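Local coordinates for BH0493 protein (Bacillus halodurans C-125, PDB 2QEE), which binds zinc and is probably a metal-dependent enzyme of the amidohydrolase superfamily, of unestablished substrate, at residues M222-P228 against F257-V263. Where two conformers were deposited one is given. Residues are numbered along the deposited sequence.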
ATOM      1  N   MET C 222      -7.260  24.263  16.994  1.00 17.81           N
ATOM      2  CA  MET C 222      -6.075  23.988  17.824  1.00 19.10           C
ATOM      3  C   MET C 222      -5.414  22.713  17.288  1.00 18.76           C
ATOM      4  O   MET C 222      -6.124  21.761  16.934  1.00 19.49           O
ATOM      5  CB  MET C 222      -6.525  23.720  19.263  1.00 17.14           C
ATOM      6  CG  MET C 222      -7.089  25.026  19.928  1.00 25.13           C
ATOM      7  SD  MET C 222      -7.583  24.745  21.667  1.00 24.90           S
ATOM      8  CE  MET C 222      -9.215  23.997  21.489  1.00 30.26           C
ATOM      9  N   ALA C 223      -4.090  22.669  17.261  1.00 17.47           N
ATOM     10  CA  ALA C 223      -3.430  21.547  16.570  1.00 16.94           C
ATOM     11  C   ALA C 223      -2.309  20.967  17.413  1.00 17.92           C
ATOM     12  O   ALA C 223      -1.657  21.696  18.203  1.00 17.72           O
ATOM     13  CB  ALA C 223      -2.851  22.034  15.289  1.00 16.60           C
ATOM     14  N   VAL C 224      -1.985  19.704  17.121  1.00 15.08           N
ATOM     15  CA  VAL C 224      -0.801  19.052  17.727  1.00 16.45           C
ATOM     16  C   VAL C 224      -0.309  17.989  16.755  1.00 17.54           C
ATOM     17  O   VAL C 224      -1.126  17.481  15.965  1.00 18.29           O
ATOM     18  CB  VAL C 224      -1.151  18.460  19.090  1.00 17.30           C
ATOM     19  CG1 VAL C 224      -2.190  17.282  18.985  1.00 14.77           C
ATOM     20  CG2 VAL C 224       0.132  17.993  19.823  1.00 18.76           C
ATOM     21  N   SER C 225       1.004  17.756  16.765  1.00 17.92           N
ATOM     22  CA  SER C 225       1.595  16.615  16.066  0.50 16.79           C
ATOM     23  C   SER C 225       1.967  15.566  17.090  1.00 17.61           C
ATOM     24  O   SER C 225       2.440  15.891  18.223  1.00 18.32           O
ATOM     25  CB  SER C 225       2.799  17.005  15.211  0.50 17.20           C
ATOM     26  OG  SER C 225       3.902  17.425  15.997  0.50 17.32           O
ATOM     27  N   LEU C 226       1.784  14.312  16.702  1.00 15.13           N
ATOM     28  CA  LEU C 226       1.755  13.209  17.659  1.00 13.76           C
ATOM     29  C   LEU C 226       2.514  12.003  17.101  1.00 15.10           C
ATOM     30  O   LEU C 226       2.604  11.831  15.875  1.00 16.35           O
ATOM     31  CB  LEU C 226       0.324  12.819  17.938  1.00 15.34           C
ATOM     32  CG  LEU C 226      -0.590  13.885  18.518  1.00 17.89           C
ATOM     33  CD1 LEU C 226      -1.977  13.314  18.388  1.00 15.89           C
ATOM     34  CD2 LEU C 226      -0.197  14.044  20.027  1.00 19.26           C
ATOM     35  N   PRO C 227       3.146  11.229  17.986  1.00 13.82           N
ATOM     36  CA  PRO C 227       4.035  10.114  17.600  1.00 13.77           C
ATOM     37  C   PRO C 227       3.246   8.901  17.157  1.00 14.79           C
ATOM     38  O   PRO C 227       2.059   8.813  17.431  1.00 14.73           O
ATOM     39  CB  PRO C 227       4.782   9.796  18.940  1.00 15.77           C
ATOM     40  CG  PRO C 227       3.812  10.160  19.996  1.00 21.65           C
ATOM     41  CD  PRO C 227       3.148  11.452  19.457  1.00 15.48           C
ATOM     42  N   PRO C 228       3.919   7.910  16.530  1.00 15.10           N
ATOM     43  CA  PRO C 228       3.249   6.672  16.121  1.00 16.15           C
ATOM     44  C   PRO C 228       2.628   5.900  17.286  1.00 16.84           C
ATOM     45  O   PRO C 228       1.670   5.138  17.085  1.00 18.50           O
ATOM     46  CB  PRO C 228       4.404   5.823  15.529  1.00 14.60           C
ATOM     47  CG  PRO C 228       5.443   6.902  15.105  1.00 18.20           C
ATOM     48  CD  PRO C 228       5.342   7.991  16.125  1.00 14.96           C
ATOM     49  N   PHE C 257     -10.197  20.147  16.927  1.00 15.26           N
ATOM     50  CA  PHE C 257      -8.858  19.743  17.346  1.00 16.69           C
ATOM     51  C   PHE C 257      -8.179  19.020  16.164  1.00 16.93           C
ATOM     52  O   PHE C 257      -8.706  17.993  15.701  1.00 19.41           O
ATOM     53  CB  PHE C 257      -9.040  18.779  18.476  1.00 18.62           C
ATOM     54  CG  PHE C 257      -7.750  18.312  19.112  1.00 16.13           C
ATOM     55  CD1 PHE C 257      -6.598  19.073  19.051  1.00 17.23           C
ATOM     56  CD2 PHE C 257      -7.734  17.096  19.783  1.00 19.37           C
ATOM     57  CE1 PHE C 257      -5.423  18.592  19.679  1.00 19.14           C
ATOM     58  CE2 PHE C 257      -6.560  16.630  20.409  1.00 18.11           C
ATOM     59  CZ  PHE C 257      -5.417  17.389  20.317  1.00 17.96           C
ATOM     60  N   ALA C 258      -7.067  19.555  15.704  1.00 15.95           N
ATOM     61  CA  ALA C 258      -6.366  18.960  14.572  1.00 14.41           C
ATOM     62  C   ALA C 258      -5.262  18.085  15.125  1.00 15.47           C
ATOM     63  O   ALA C 258      -4.373  18.577  15.857  1.00 16.37           O
ATOM     64  CB  ALA C 258      -5.782  20.015  13.665  1.00 15.77           C
ATOM     65  N   MET C 259      -5.225  16.838  14.684  1.00 15.27           N
ATOM     66  CA  MET C 259      -4.197  15.916  15.132  1.00 15.98           C
ATOM     67  C   MET C 259      -3.423  15.436  13.908  1.00 16.01           C
ATOM     68  O   MET C 259      -4.024  14.912  12.989  1.00 16.23           O
ATOM     69  CB  MET C 259      -4.816  14.720  15.822  1.00 16.81           C
ATOM     70  CG  MET C 259      -5.694  15.075  17.032  1.00 23.58           C
ATOM     71  SD  MET C 259      -6.307  13.659  17.944  1.00 21.48           S
ATOM     72  CE  MET C 259      -7.571  13.087  16.873  1.00 23.24           C
ATOM     73  N   MET C 260      -2.122  15.657  13.915  1.00 14.51           N
ATOM     74  CA  MET C 260      -1.247  15.228  12.829  1.00 17.19           C
ATOM     75  C   MET C 260      -0.398  14.092  13.395  1.00 16.18           C
ATOM     76  O   MET C 260       0.503  14.354  14.181  1.00 16.73           O
ATOM     77  CB  MET C 260      -0.421  16.427  12.376  1.00 17.95           C
ATOM     78  CG  MET C 260      -1.389  17.583  11.981  1.00 21.07           C
ATOM     79  SD  MET C 260      -0.564  18.985  11.222  1.00 24.57           S
ATOM     80  CE  MET C 260       1.105  18.946  11.806  1.00 35.64           C
ATOM     81  N   ILE C 261      -0.718  12.845  13.014  1.00 12.99           N
ATOM     82  CA  ILE C 261      -0.252  11.718  13.782  1.00 13.04           C
ATOM     83  C   ILE C 261       0.787  10.917  12.960  1.00 15.41           C
ATOM     84  O   ILE C 261       0.557  10.630  11.789  1.00 14.69           O
ATOM     85  CB  ILE C 261      -1.428  10.803  14.126  1.00 12.88           C
ATOM     86  CG1 ILE C 261      -2.424  11.518  15.079  1.00 11.43           C
ATOM     87  CG2 ILE C 261      -0.897   9.486  14.785  1.00 14.63           C
ATOM     88  CD1 ILE C 261      -3.840  10.861  15.119  1.00 12.99           C
ATOM     89  N   GLY C 262       1.905  10.532  13.585  1.00 14.40           N
ATOM     90  CA  GLY C 262       2.798   9.532  12.953  1.00 15.55           C
ATOM     91  C   GLY C 262       4.255   9.969  12.846  1.00 16.65           C
ATOM     92  O   GLY C 262       5.087   9.195  12.353  1.00 15.73           O
ATOM     93  N   VAL C 263       4.587  11.146  13.380  1.00 16.14           N
ATOM     94  CA  VAL C 263       5.955  11.676  13.258  1.00 14.71           C
ATOM     95  C   VAL C 263       6.783  11.170  14.440  1.00 16.74           C
ATOM     96  O   VAL C 263       6.356  11.279  15.597  1.00 17.82           O
ATOM     97  CB  VAL C 263       5.995  13.238  13.163  1.00 17.96           C
ATOM     98  CG1 VAL C 263       5.365  13.920  14.397  1.00 19.03           C
ATOM     99  CG2 VAL C 263       7.413  13.688  12.947  1.00 14.08           C
TER
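Strands 222-226 and 257-261, the two parallel strands of a beta-alpha-beta unit joined through helix 237-253, pair side by side in a largely buried contact, their axes 4.5 Å apart at closest approach and 18° from parallel. Val224 bonds through its N to Ala258 O (2.9 Å) and through its O to Met260 N (2.9 Å), straddling Met259, the residue it faces, as parallel pairing requires. Ala258 N donates to Met222 O (2.7 Å) and Leu226 N to Met260 O (2.8 Å). At the C-terminal end of both strands, where strand 257-264 is interrupted at Gly262 and strand 222-226 has run out into Pro227, Leu226 O accepts from two successive NH groups, Gly262 N (2.7 Å) and, more distantly, Val263 N (3.3 Å). Gly262 adopts a positive phi of 127°, at which a CB would collide with the preceding carbonyl O; beyond it, Pro227 CA lies 3.3 Å from Val263 O in a CA-H...O contact.

Side chains alternate between two faces. Met222, Val224, Leu226, Phe257, Met259 and Ile261 share one, where Val224 CG1 meets Phe257 CZ at 3.5 Å and Leu226 CD1 meets Ile261 CG1 at 3.8 Å; helix 237-253 packs here against Met222, Leu226 and Phe257. The other face carries Ala223, Ala258, Ser225 and Met260. Ser225 OG hydrogen-bonds Asp174, while the side chain of Met260 lies about 4 Å, nearest atoms, from the zinc and from the side chain of its ligand His28. Helix on one side, metal site on the other: so the (beta/alpha)8-barrel of the amidohydrolase superfamily is built.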